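Local coordinates for putative methyltransferase from antibiotic biosynthesis pathway (Anabaena variabilis ATCC 29413, PDB 3EGE), which probably transfers methyl groups from S-adenosylmethionine to an unidentified acceptor, at residues 56-61 with 75-80; 94-99 with 120-125; 143-148 with 209-214; 180-185 with 192-197. One frame throughout, in Å; residues are numbered along the deposited sequence.

Interaction 1. Residues 56-61 with 75-80; sequences GLFVYA and HPQVEW
Ala61 and Trp80 meet toward the C-terminal ends of the neighbouring parallel strands 58-62 and 78-81, where the alanine methyl lies over one face of the indole. Ala61 CB sits 3.5 Å from Trp80 CE3, above the six-membered ring and displaced toward its rim, a CH-pi contact. Val78, on the same face of the sheet, brings CG1 to 4.1 Å from Ala61 CB.

Gln77 can be followed outward at the start of the pairing. Its CB packs against Leu57 O at 3.7 Å and also reaches Phe58 CD1. CG then approaches the Phe58 ring obliquely, 3.6 Å from Phe58 CE1, before the chain bends at chi2 (79°); ring and amide planes end 60° apart. On the face that carries Tyr60 and Glu79, Tyr60 CD1 touches Glu79 CB at 3.9 Å.

Three backbone bonds join the strands: Val59 N to Gln77 O, Glu79 N to Val59 O, and Ala61 N to Glu79 O, each 2.8 Å long. The first two are nearly straight, the third more bent at 148°. The other edge of strand 58-62 pairs with strand 37-41, and Val78 and Val59 touch helix 47-53. With helix 66-70 as the connection, the two strands form a beta-alpha-beta crossover at one border of the Rossmann-like methyltransferase sheet.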
loop_
_atom_site.group_PDB
_atom_site.type_symbol
_atom_site.label_atom_id
_atom_site.label_comp_id
_atom_site.label_asym_id
_atom_site.label_seq_id
_atom_site.Cartn_x
_atom_site.Cartn_y
_atom_site.Cartn_z
ATOM N N GLY A 56 -17.125 -3.200 10.804
ATOM C CA GLY A 56 -17.463 -3.941 12.012
ATOM C C GLY A 56 -16.277 -4.628 12.676
ATOM O O GLY A 56 -16.409 -5.754 13.170
ATOM N N LEU A 57 -15.127 -3.955 12.688
ATOM C CA LEU A 57 -13.917 -4.440 13.352
ATOM C C LEU A 57 -13.382 -3.403 14.331
ATOM O O LEU A 57 -13.623 -2.208 14.155
ATOM C CB LEU A 57 -12.832 -4.729 12.321
ATOM C CG LEU A 57 -13.058 -5.920 11.391
ATOM C CD1 LEU A 57 -12.077 -5.886 10.233
ATOM C CD2 LEU A 57 -12.987 -7.256 12.181
ATOM N N PHE A 58 -12.707 -3.867 15.387
ATOM C CA PHE A 58 -11.958 -2.974 16.282
ATOM C C PHE A 58 -10.545 -2.976 15.688
ATOM O O PHE A 58 -10.057 -4.038 15.280
ATOM C CB PHE A 58 -11.996 -3.436 17.731
ATOM C CG PHE A 58 -13.361 -3.371 18.336
ATOM C CD1 PHE A 58 -13.812 -2.193 18.950
ATOM C CD2 PHE A 58 -14.218 -4.483 18.285
ATOM C CE1 PHE A 58 -15.097 -2.125 19.519
ATOM C CE2 PHE A 58 -15.506 -4.424 18.847
ATOM C CZ PHE A 58 -15.943 -3.242 19.469
ATOM N N VAL A 59 -9.931 -1.789 15.575
ATOM C CA VAL A 59 -8.607 -1.639 14.959
ATOM C C VAL A 59 -7.608 -0.967 15.904
ATOM O O VAL A 59 -7.901 0.081 16.453
ATOM C CB VAL A 59 -8.646 -0.821 13.617
ATOM C CG1 VAL A 59 -7.267 -0.835 12.930
ATOM C CG2 VAL A 59 -9.687 -1.370 12.643
ATOM N N TYR A 60 -6.441 -1.598 16.093
ATOM C CA TYR A 60 -5.333 -1.000 16.839
ATOM C C TYR A 60 -4.337 -0.511 15.761
ATOM O O TYR A 60 -3.613 -1.310 15.161
ATOM C CB TYR A 60 -4.674 -1.987 17.817
ATOM C CG TYR A 60 -5.566 -2.576 18.908
ATOM C CD1 TYR A 60 -6.691 -1.896 19.404
ATOM C CD2 TYR A 60 -5.215 -3.790 19.517
ATOM C CE1 TYR A 60 -7.484 -2.440 20.424
ATOM C CE2 TYR A 60 -6.006 -4.346 20.551
ATOM C CZ TYR A 60 -7.133 -3.660 20.990
ATOM O OH TYR A 60 -7.900 -4.197 21.982
ATOM N N ALA A 61 -4.348 0.805 15.521
ATOM C CA ALA A 61 -3.498 1.468 14.512
ATOM C C ALA A 61 -2.142 1.785 15.106
ATOM O O ALA A 61 -2.074 2.476 16.109
ATOM C CB ALA A 61 -4.151 2.750 14.017
ATOM N N HIS A 75 -12.135 7.874 15.500
ATOM C CA HIS A 75 -13.185 6.883 15.300
ATOM C C HIS A 75 -13.316 6.069 16.588
ATOM O O HIS A 75 -12.278 5.713 17.182
ATOM C CB HIS A 75 -12.835 5.983 14.112
ATOM C CG HIS A 75 -13.969 5.116 13.654
ATOM N ND1 HIS A 75 -14.244 3.889 14.214
ATOM C CD2 HIS A 75 -14.902 5.302 12.691
ATOM C CE1 HIS A 75 -15.301 3.358 13.627
ATOM N NE2 HIS A 75 -15.714 4.192 12.692
ATOM N N PRO A 76 -14.567 5.776 17.030
ATOM C CA PRO A 76 -14.761 5.027 18.282
ATOM C C PRO A 76 -14.117 3.630 18.362
ATOM O O PRO A 76 -13.769 3.209 19.461
ATOM C CB PRO A 76 -16.296 4.891 18.394
ATOM C CG PRO A 76 -16.844 5.843 17.478
ATOM C CD PRO A 76 -15.865 6.097 16.405
ATOM N N GLN A 77 -14.009 2.945 17.219
ATOM C CA GLN A 77 -13.442 1.599 17.101
ATOM C C GLN A 77 -11.982 1.544 16.599
ATOM O O GLN A 77 -11.488 0.465 16.267
ATOM C CB GLN A 77 -14.371 0.693 16.255
ATOM C CG GLN A 77 -15.701 0.270 16.951
ATOM C CD GLN A 77 -16.802 1.319 16.953
ATOM O OE1 GLN A 77 -16.872 2.166 16.074
ATOM N NE2 GLN A 77 -17.695 1.242 17.940
ATOM N N VAL A 78 -11.299 2.691 16.557
ATOM C CA VAL A 78 -9.887 2.758 16.185
ATOM C C VAL A 78 -9.099 3.285 17.396
ATOM O O VAL A 78 -9.477 4.306 17.967
ATOM C CB VAL A 78 -9.636 3.642 14.925
ATOM C CG1 VAL A 78 -8.150 3.652 14.542
ATOM C CG2 VAL A 78 -10.452 3.132 13.740
ATOM N N GLU A 79 -8.055 2.553 17.812
ATOM C CA GLU A 79 -7.135 3.009 18.872
ATOM C C GLU A 79 -5.790 3.327 18.228
ATOM O O GLU A 79 -5.226 2.488 17.557
ATOM C CB GLU A 79 -6.970 1.985 20.004
ATOM C CG GLU A 79 -8.286 1.621 20.755
ATOM C CD GLU A 79 -9.005 2.788 21.423
ATOM O OE1 GLU A 79 -8.462 3.908 21.544
ATOM O OE2 GLU A 79 -10.159 2.591 21.836
ATOM N N TRP A 80 -5.278 4.533 18.468
ATOM C CA TRP A 80 -4.032 4.983 17.856
ATOM C C TRP A 80 -2.809 4.854 18.781
ATOM O O TRP A 80 -2.799 5.361 19.933
ATOM C CB TRP A 80 -4.163 6.433 17.371
ATOM C CG TRP A 80 -3.214 6.684 16.279
ATOM C CD1 TRP A 80 -1.873 7.012 16.382
ATOM C CD2 TRP A 80 -3.485 6.529 14.886
ATOM N NE1 TRP A 80 -1.325 7.136 15.128
ATOM C CE2 TRP A 80 -2.277 6.827 14.188
ATOM C CE3 TRP A 80 -4.639 6.203 14.153
ATOM C CZ2 TRP A 80 -2.186 6.792 12.785
ATOM C CZ3 TRP A 80 -4.548 6.156 12.742
ATOM C CH2 TRP A 80 -3.327 6.455 12.079
#

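Interaction 2. Residues 94-99 with 120-125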
loop_
_atom_site.group_PDB
_atom_site.type_symbol
_atom_site.label_atom_id
_atom_site.label_comp_id
_atom_site.label_asym_id
_atom_site.label_seq_id
_atom_site.Cartn_x
_atom_site.Cartn_y
_atom_site.Cartn_z
ATOM N N SER A 94 -3.227 -10.342 21.601
ATOM C CA SER A 94 -4.163 -9.240 21.826
ATOM C C SER A 94 -5.051 -8.875 20.625
ATOM O O SER A 94 -5.972 -8.045 20.767
ATOM C CB SER A 94 -3.373 -7.993 22.270
ATOM O OG SER A 94 -2.418 -7.641 21.306
ATOM N N VAL A 95 -4.772 -9.453 19.459
ATOM C CA VAL A 95 -5.567 -9.213 18.259
ATOM C C VAL A 95 -5.860 -10.525 17.563
ATOM O O VAL A 95 -5.110 -11.502 17.693
ATOM C CB VAL A 95 -4.873 -8.192 17.270
ATOM C CG1 VAL A 95 -4.599 -6.849 17.983
ATOM C CG2 VAL A 95 -3.577 -8.779 16.640
ATOM N N ASP A 96 -6.971 -10.527 16.831
ATOM C CA ASP A 96 -7.439 -11.687 16.043
ATOM C C ASP A 96 -6.775 -11.739 14.676
ATOM O O ASP A 96 -6.546 -12.819 14.178
ATOM C CB ASP A 96 -8.952 -11.638 15.875
ATOM C CG ASP A 96 -9.653 -11.690 17.183
ATOM O OD1 ASP A 96 -9.446 -12.703 17.874
ATOM O OD2 ASP A 96 -10.381 -10.736 17.542
ATOM N N GLY A 97 -6.475 -10.569 14.095
ATOM C CA GLY A 97 -5.799 -10.452 12.816
ATOM C C GLY A 97 -4.869 -9.243 12.747
ATOM O O GLY A 97 -4.903 -8.355 13.591
ATOM N N VAL A 98 -4.016 -9.241 11.728
ATOM C CA VAL A 98 -3.025 -8.219 11.540
ATOM C C VAL A 98 -2.965 -7.855 10.065
ATOM O O VAL A 98 -2.979 -8.742 9.209
ATOM C CB VAL A 98 -1.620 -8.723 11.991
ATOM C CG1 VAL A 98 -0.544 -7.631 11.793
ATOM C CG2 VAL A 98 -1.633 -9.213 13.458
ATOM N N ILE A 99 -2.888 -6.552 9.782
ATOM C CA ILE A 99 -2.727 -6.050 8.421
ATOM C C ILE A 99 -1.584 -5.016 8.297
ATOM O O ILE A 99 -1.235 -4.334 9.264
ATOM C CB ILE A 99 -4.069 -5.434 7.847
ATOM C CG1 ILE A 99 -4.388 -4.052 8.457
ATOM C CG2 ILE A 99 -5.243 -6.392 8.045
ATOM C CD1 ILE A 99 -5.518 -3.369 7.785
ATOM N N ILE A 120 1.550 -10.917 18.514
ATOM C CA ILE A 120 0.275 -10.286 18.881
ATOM C C ILE A 120 -0.973 -11.015 18.410
ATOM O O ILE A 120 -2.053 -10.823 18.996
ATOM C CB ILE A 120 0.218 -8.759 18.466
ATOM C CG1 ILE A 120 0.105 -8.553 16.929
ATOM C CG2 ILE A 120 1.407 -8.033 19.092
ATOM C CD1 ILE A 120 -0.152 -7.100 16.482
ATOM N N ILE A 121 -0.818 -11.868 17.394
ATOM C CA ILE A 121 -1.962 -12.526 16.757
ATOM C C ILE A 121 -2.467 -13.798 17.487
ATOM O O ILE A 121 -1.673 -14.580 18.015
ATOM C CB ILE A 121 -1.680 -12.785 15.239
ATOM C CG1 ILE A 121 -3.000 -12.812 14.421
ATOM C CG2 ILE A 121 -0.800 -14.045 15.041
ATOM C CD1 ILE A 121 -2.821 -12.935 12.868
ATOM N N ARG A 122 -3.792 -13.977 17.491
ATOM C CA ARG A 122 -4.460 -15.165 18.035
ATOM C C ARG A 122 -4.680 -16.200 16.898
ATOM O O ARG A 122 -3.679 -16.735 16.403
ATOM C CB ARG A 122 -5.762 -14.774 18.706
ATOM C CG ARG A 122 -5.618 -13.940 19.934
ATOM C CD ARG A 122 -6.978 -13.344 20.204
ATOM N NE ARG A 122 -6.883 -12.372 21.248
ATOM C CZ ARG A 122 -7.542 -11.209 21.308
ATOM N NH1 ARG A 122 -8.405 -10.794 20.369
ATOM N NH2 ARG A 122 -7.308 -10.436 22.361
ATOM N N ASP A 123 -5.929 -16.465 16.464
ATOM C CA ASP A 123 -6.221 -17.512 15.443
ATOM C C ASP A 123 -6.342 -17.045 14.011
ATOM O O ASP A 123 -6.422 -17.893 13.115
ATOM C CB ASP A 123 -7.548 -18.235 15.756
ATOM C CG ASP A 123 -7.569 -18.881 17.105
ATOM O OD1 ASP A 123 -6.509 -19.272 17.630
ATOM O OD2 ASP A 123 -8.684 -18.997 17.631
ATOM N N GLY A 124 -6.392 -15.735 13.778
ATOM C CA GLY A 124 -6.590 -15.219 12.428
ATOM C C GLY A 124 -5.355 -15.179 11.551
ATOM O O GLY A 124 -4.350 -15.859 11.811
ATOM N N THR A 125 -5.443 -14.323 10.533
ATOM C CA THR A 125 -4.458 -14.238 9.487
ATOM C C THR A 125 -3.785 -12.860 9.397
ATOM O O THR A 125 -4.340 -11.831 9.824
ATOM C CB THR A 125 -5.096 -14.639 8.107
ATOM O OG1 THR A 125 -5.903 -13.579 7.612
ATOM C CG2 THR A 125 -5.954 -15.934 8.219
HETATM O O HOH W 1 -8.612 -15.182 17.065
#
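Arg122 lays one face of its guanidinium over the Ser94-Val95 peptide, with Val95 N above the centre of the group and Ser94 C toward its rim, 3.2 Å from Arg122 NH2. The chain is extended from CG to NE, and its CG passes 3.4 Å from Val95 O. Asp96 approaches the guanidinium at the edge: OD1 makes a salt bridge to Arg122 NH1 at 3.3 Å, a weak hydrogen bond, with carboxylate and guanidinium planes 55° apart. The same OD1 accepts from a water that in turn accepts from Asp123 N, while OD2 takes the backbone N-H of Val37. Arg122 NE has its own partner in Lys93 O.

Apart from these polar contacts, Ile120 CG1 meets Val95 CG2 at 3.7 Å and Val98 CG2 at 3.9 Å. Ile121 CD1 rests on Gly97 CA. Backbone bonds run from Val95 N to Ile120 O (3.1 Å), from Arg122 N to Val95 O (2.8 Å) and from Val98 N to Thr125 O.

The loop between helix 110-120 and strand 126-131 is thus fastened to the start of strand 97-101, closing a beta-alpha-beta unit of the Rossmann-like methyltransferase fold.

Interaction 3. Residues 143-148 with 209-214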
loop_
_atom_site.group_PDB
_atom_site.type_symbol
_atom_site.label_atom_id
_atom_site.label_comp_id
_atom_site.label_asym_id
_atom_site.label_seq_id
_atom_site.Cartn_x
_atom_site.Cartn_y
_atom_site.Cartn_z
ATOM N N ASP A 143 8.788 6.061 -17.719
ATOM C CA ASP A 143 9.516 6.764 -18.758
ATOM C C ASP A 143 9.518 8.295 -18.530
ATOM O O ASP A 143 10.333 8.996 -19.109
ATOM C CB ASP A 143 8.906 6.492 -20.110
ATOM C CG ASP A 143 8.902 5.051 -20.463
ATOM O OD1 ASP A 143 9.689 4.265 -19.880
ATOM O OD2 ASP A 143 8.075 4.730 -21.330
ATOM N N TYR A 144 8.567 8.792 -17.740
ATOM C CA TYR A 144 8.493 10.194 -17.348
ATOM C C TYR A 144 8.993 10.448 -15.932
ATOM O O TYR A 144 9.553 11.527 -15.678
ATOM C CB TYR A 144 7.057 10.726 -17.474
ATOM C CG TYR A 144 6.541 10.689 -18.882
ATOM C CD1 TYR A 144 6.757 11.762 -19.770
ATOM C CD2 TYR A 144 5.828 9.581 -19.343
ATOM C CE1 TYR A 144 6.266 11.712 -21.089
ATOM C CE2 TYR A 144 5.332 9.527 -20.634
ATOM C CZ TYR A 144 5.544 10.592 -21.504
ATOM O OH TYR A 144 5.040 10.504 -22.773
ATOM N N PHE A 145 8.752 9.496 -15.030
ATOM C CA PHE A 145 9.108 9.611 -13.600
ATOM C C PHE A 145 9.914 8.389 -13.132
ATOM O O PHE A 145 9.397 7.546 -12.380
ATOM C CB PHE A 145 7.827 9.807 -12.774
ATOM C CG PHE A 145 7.005 11.005 -13.213
ATOM C CD1 PHE A 145 7.538 12.286 -13.145
ATOM C CD2 PHE A 145 5.699 10.846 -13.707
ATOM C CE1 PHE A 145 6.784 13.400 -13.551
ATOM C CE2 PHE A 145 4.947 11.941 -14.137
ATOM C CZ PHE A 145 5.488 13.227 -14.045
ATOM N N PRO A 146 11.203 8.307 -13.545
ATOM C CA PRO A 146 12.032 7.092 -13.227
ATOM C C PRO A 146 12.242 6.809 -11.739
ATOM O O PRO A 146 12.410 5.643 -11.339
ATOM C CB PRO A 146 13.365 7.374 -13.942
ATOM C CG PRO A 146 13.409 8.865 -14.079
ATOM C CD PRO A 146 11.985 9.290 -14.314
ATOM N N PHE A 147 12.260 7.882 -10.947
ATOM C CA PHE A 147 12.392 7.793 -9.497
ATOM C C PHE A 147 11.365 6.886 -8.827
ATOM O O PHE A 147 11.693 6.218 -7.837
ATOM C CB PHE A 147 12.416 9.173 -8.849
ATOM C CG PHE A 147 11.256 10.047 -9.220
ATOM C CD1 PHE A 147 10.033 9.947 -8.538
ATOM C CD2 PHE A 147 11.380 10.974 -10.272
ATOM C CE1 PHE A 147 8.945 10.746 -8.906
ATOM C CE2 PHE A 147 10.302 11.787 -10.632
ATOM C CZ PHE A 147 9.091 11.675 -9.944
ATOM N N LEU A 148 10.141 6.842 -9.351
ATOM C CA LEU A 148 9.093 5.932 -8.814
ATOM C C LEU A 148 9.477 4.471 -8.958
ATOM O O LEU A 148 9.276 3.705 -8.058
ATOM C CB LEU A 148 7.751 6.150 -9.512
ATOM C CG LEU A 148 7.069 7.510 -9.401
ATOM C CD1 LEU A 148 5.806 7.491 -10.245
ATOM C CD2 LEU A 148 6.752 7.915 -7.949
ATOM N N SER A 209 4.630 10.050 -1.910
ATOM C CA SER A 209 5.835 10.521 -1.193
ATOM C C SER A 209 7.106 10.540 -2.032
ATOM O O SER A 209 7.946 11.405 -1.817
ATOM C CB SER A 209 6.055 9.760 0.143
ATOM O OG SER A 209 6.475 8.411 -0.068
ATOM N N SER A 210 7.221 9.616 -2.988
ATOM C CA SER A 210 8.359 9.595 -3.917
ATOM C C SER A 210 8.580 10.918 -4.654
ATOM O O SER A 210 9.731 11.281 -4.878
ATOM C CB SER A 210 8.273 8.444 -4.925
ATOM O OG SER A 210 8.699 7.218 -4.347
ATOM N N PHE A 211 7.507 11.634 -4.998
ATOM C CA PHE A 211 7.626 12.937 -5.677
ATOM C C PHE A 211 8.338 13.985 -4.802
ATOM O O PHE A 211 9.314 14.614 -5.252
ATOM C CB PHE A 211 6.257 13.466 -6.192
ATOM C CG PHE A 211 5.790 12.836 -7.516
ATOM C CD1 PHE A 211 6.223 13.361 -8.745
ATOM C CD2 PHE A 211 4.928 11.738 -7.533
ATOM C CE1 PHE A 211 5.799 12.802 -9.970
ATOM C CE2 PHE A 211 4.503 11.152 -8.755
ATOM C CZ PHE A 211 4.935 11.683 -9.976
ATOM N N ALA A 212 7.874 14.147 -3.553
ATOM C CA ALA A 212 8.483 15.118 -2.607
ATOM C C ALA A 212 9.946 14.753 -2.325
ATOM O O ALA A 212 10.830 15.625 -2.303
ATOM C CB ALA A 212 7.695 15.210 -1.320
ATOM N N LEU A 213 10.200 13.465 -2.178
ATOM C CA LEU A 213 11.553 12.963 -1.949
ATOM C C LEU A 213 12.456 12.975 -3.177
ATOM O O LEU A 213 13.666 12.833 -3.000
ATOM C CB LEU A 213 11.516 11.528 -1.377
ATOM C CG LEU A 213 10.797 11.435 -0.017
ATOM C CD1 LEU A 213 10.542 9.965 0.359
ATOM C CD2 LEU A 213 11.567 12.208 1.073
ATOM N N ALA A 214 11.903 13.120 -4.394
ATOM C CA ALA A 214 12.717 13.071 -5.625
ATOM C C ALA A 214 13.398 14.412 -5.874
ATOM O O ALA A 214 13.016 15.414 -5.267
ATOM C CB ALA A 214 11.863 12.650 -6.827
#
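Phe145, Phe147 and Phe211 form an aromatic cluster in which both pairs across the contact are edge-to-face. Phe211 turns its edge, through CE1 and CZ, toward the face of Phe145; CE1 comes 3.7 Å from Phe145 CD1, and the ring planes stand at 70°. In the second pair Phe211 supplies the face instead: the CE1-CZ edge of Phe147 points at it, with Phe147 CZ 3.5 Å from Phe211 CE1 and the planes at 80°. One ring therefore acts as edge to one neighbour and as face to the other.

A CH-pi contact covers Phe147 from the side of Ala214, whose CB lies 3.6 Å from Phe147 CG and only 16° off the ring normal.

Apolar contacts of Leu148 complete the interface. Leu148 CD2 touches Ser210 CB at 3.4 Å and Phe211 CE2 at 4.0 Å. The polar end of Ser210 is engaged elsewhere, its OG bonding to Asp151 OD2.

Helix 216-231 closes on the same cluster, with Val219 touching both Phe147 and Phe211 and Leu218 touching Phe147, while Phe145 reaches Tyr199 in a loop. The contact thus binds the start of helix 146-153 to the short, weakly bonded helix at about 209-213, with helix 216-231 packed alongside.

Interaction 4. Residues 180-185 with 192-197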
loop_
_atom_site.group_PDB
_atom_site.type_symbol
_atom_site.label_atom_id
_atom_site.label_comp_id
_atom_site.label_asym_id
_atom_site.label_seq_id
_atom_site.Cartn_x
_atom_site.Cartn_y
_atom_site.Cartn_z
ATOM N N LEU A 180 -4.643 -3.742 -10.667
ATOM C CA LEU A 180 -5.197 -2.417 -10.406
ATOM C C LEU A 180 -6.326 -2.051 -11.370
ATOM O O LEU A 180 -6.097 -2.049 -12.582
ATOM C CB LEU A 180 -4.117 -1.348 -10.530
ATOM C CG LEU A 180 -2.877 -1.409 -9.632
ATOM C CD1 LEU A 180 -2.020 -0.119 -9.880
ATOM C CD2 LEU A 180 -3.245 -1.583 -8.160
ATOM N N PRO A 181 -7.540 -1.737 -10.850
ATOM C CA PRO A 181 -8.578 -1.201 -11.743
ATOM C C PRO A 181 -8.152 0.165 -12.269
ATOM O O PRO A 181 -7.277 0.797 -11.696
ATOM C CB PRO A 181 -9.797 -1.048 -10.838
ATOM C CG PRO A 181 -9.485 -1.833 -9.582
ATOM C CD PRO A 181 -8.027 -1.895 -9.463
ATOM N N HIS A 182 -8.772 0.607 -13.351
ATOM C CA HIS A 182 -8.441 1.895 -13.963
ATOM C C HIS A 182 -8.978 3.109 -13.202
ATOM O O HIS A 182 -8.494 4.204 -13.445
ATOM C CB HIS A 182 -8.959 1.950 -15.404
ATOM C CG HIS A 182 -10.452 2.057 -15.504
ATOM N ND1 HIS A 182 -11.099 3.264 -15.661
ATOM C CD2 HIS A 182 -11.420 1.116 -15.417
ATOM C CE1 HIS A 182 -12.402 3.056 -15.693
ATOM N NE2 HIS A 182 -12.623 1.762 -15.539
ATOM N N ASP A 183 -9.946 2.911 -12.287
ATOM C CA ASP A 183 -10.635 4.000 -11.555
ATOM C C ASP A 183 -10.512 3.945 -10.024
ATOM O O ASP A 183 -11.462 4.279 -9.293
ATOM C CB ASP A 183 -12.105 4.098 -12.014
ATOM C CG ASP A 183 -12.863 2.790 -11.895
ATOM O OD1 ASP A 183 -12.232 1.788 -11.507
ATOM O OD2 ASP A 183 -14.080 2.751 -12.226
ATOM N N LEU A 184 -9.326 3.562 -9.538
ATOM C CA LEU A 184 -9.050 3.542 -8.090
ATOM C C LEU A 184 -9.129 4.954 -7.484
ATOM O O LEU A 184 -8.600 5.919 -8.048
ATOM C CB LEU A 184 -7.665 2.965 -7.759
ATOM C CG LEU A 184 -7.432 1.470 -7.846
ATOM C CD1 LEU A 184 -5.934 1.187 -7.754
ATOM C CD2 LEU A 184 -8.201 0.721 -6.734
ATOM N N SER A 185 -9.806 5.042 -6.343
ATOM C CA SER A 185 -9.942 6.291 -5.577
ATOM C C SER A 185 -8.641 6.634 -4.827
ATOM O O SER A 185 -8.370 7.790 -4.535
ATOM C CB SER A 185 -11.100 6.160 -4.574
ATOM O OG SER A 185 -10.835 5.138 -3.625
ATOM N N ALA A 192 -2.913 6.030 -11.144
ATOM C CA ALA A 192 -3.414 6.811 -12.293
ATOM C C ALA A 192 -2.797 6.321 -13.651
ATOM O O ALA A 192 -2.645 7.106 -14.615
ATOM C CB ALA A 192 -3.188 8.293 -12.075
ATOM N N TRP A 193 -2.501 5.013 -13.736
ATOM C CA TRP A 193 -1.961 4.380 -14.957
ATOM C C TRP A 193 -2.788 4.558 -16.240
ATOM O O TRP A 193 -2.250 4.419 -17.310
ATOM C CB TRP A 193 -1.737 2.871 -14.756
ATOM C CG TRP A 193 -2.958 2.060 -14.488
ATOM C CD1 TRP A 193 -3.481 1.754 -13.270
ATOM C CD2 TRP A 193 -3.793 1.416 -15.454
ATOM N NE1 TRP A 193 -4.573 0.945 -13.406
ATOM C CE2 TRP A 193 -4.791 0.709 -14.734
ATOM C CE3 TRP A 193 -3.782 1.331 -16.853
ATOM C CZ2 TRP A 193 -5.801 -0.024 -15.369
ATOM C CZ3 TRP A 193 -4.785 0.573 -17.488
ATOM C CH2 TRP A 193 -5.778 -0.080 -16.747
ATOM N N ARG A 194 -4.092 4.787 -16.128
ATOM C CA ARG A 194 -4.928 5.015 -17.310
ATOM C C ARG A 194 -5.420 6.463 -17.369
ATOM O O ARG A 194 -6.199 6.795 -18.258
ATOM C CB ARG A 194 -6.101 4.023 -17.332
ATOM C CG ARG A 194 -6.366 3.444 -18.734
ATOM C CD ARG A 194 -7.612 2.569 -18.722
ATOM N NE ARG A 194 -8.811 3.406 -18.747
ATOM C CZ ARG A 194 -10.061 2.977 -18.883
ATOM N NH1 ARG A 194 -10.348 1.682 -18.968
ATOM N NH2 ARG A 194 -11.054 3.872 -18.915
ATOM N N ARG A 195 -4.916 7.313 -16.469
ATOM C CA ARG A 195 -5.312 8.717 -16.338
ATOM C C ARG A 195 -4.043 9.580 -16.228
ATOM O O ARG A 195 -3.818 10.228 -15.198
ATOM C CB ARG A 195 -6.185 8.862 -15.091
ATOM C CG ARG A 195 -7.531 8.142 -15.181
ATOM C CD ARG A 195 -8.256 8.104 -13.839
ATOM N NE ARG A 195 -7.648 7.149 -12.906
ATOM C CZ ARG A 195 -7.991 6.984 -11.624
ATOM N NH1 ARG A 195 -8.920 7.727 -11.041
ATOM N NH2 ARG A 195 -7.366 6.060 -10.902
ATOM N N PRO A 196 -3.222 9.616 -17.301
ATOM C CA PRO A 196 -1.911 10.279 -17.250
ATOM C C PRO A 196 -1.901 11.737 -16.791
ATOM O O PRO A 196 -0.926 12.178 -16.141
ATOM C CB PRO A 196 -1.400 10.164 -18.694
ATOM C CG PRO A 196 -2.605 9.963 -19.504
ATOM C CD PRO A 196 -3.484 9.098 -18.654
ATOM N N GLU A 197 -2.967 12.452 -17.149
ATOM C CA GLU A 197 -3.167 13.846 -16.786
ATOM C C GLU A 197 -3.223 14.096 -15.278
ATOM O O GLU A 197 -2.848 15.185 -14.823
ATOM C CB GLU A 197 -4.388 14.447 -17.527
ATOM C CG GLU A 197 -5.811 13.982 -17.094
ATOM C CD GLU A 197 -6.159 12.516 -17.369
ATOM O OE1 GLU A 197 -5.543 11.894 -18.274
ATOM O OE2 GLU A 197 -7.074 12.005 -16.673
HETATM O O HOH W 2 -5.952 4.691 -13.786
HETATM O O HOH W 3 -10.138 8.814 -8.550
#
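His182 is covered on one face by the guanidinium of Arg194, stacked flat with the planes 10° apart and the centres 3.7 Å from each other. Arg194 CZ lies 3.4 Å from His182 ND1, and the aliphatic part contributes as well, CD reaching His182 CB. The Arg194 chain bends at chi3 (78°), the torsion that places NE, and NH1 is held by Leu245 O.

Together with this stack, Trp193 makes up the tightly packed part. Its indole passes alongside Leu180, with NE1 3.7 Å from Leu180 CB, and its CZ2 lies 3.6 Å from His182 CA. Trp193 NE1 also donates to Pro181 O at 3.2 Å, a bent bond whose donor stands well above the carbonyl plane.

The side of Arg195 is looser and partly hydrated. Arg195 NH2 gives Leu184 O a bond of 3.1 Å at 165°, in the guanidinium plane and on a lone pair of the carbonyl; NH2 also bonds Ala191 O. One water bridges His182 O, Arg194 N and Arg195 NE, donating to the carbonyl at 2.6 Å, and a second accepts from Arg195 NH1 and donates weakly to Leu184 O.

The contact ties the loop before helix 202-206 back to the end of strand 172-181. That strand pairs with strand 247-248 through Leu180, and helix 20-30 meets Pro181 and Leu184 through Arg21.

In the fold
Interactions 1 and 2 belong to the same sheet and lie within the methyltransferase domain, their centres about 14 Å apart; they touch where Tyr60 CD2 meets Val95 CG1 at 3.5 Å. Strand 37-41 runs between their strands, 58-62 and 97-101. The glycine-rich segment Gly42, Gly44 and Gly47 follows it, a pattern consistent with S-adenosylmethionine binding, and Trp80 of interaction 1 lies near it without touching. Interaction 4 reaches the far part of that sheet, the centres of interactions 1 and 4 being about 30 Å apart. Interaction 3 lies across the chain's centre from interactions 1 and 2; it is nearer interaction 4, with centres about 17 Å and nearest atoms about 6 Å apart.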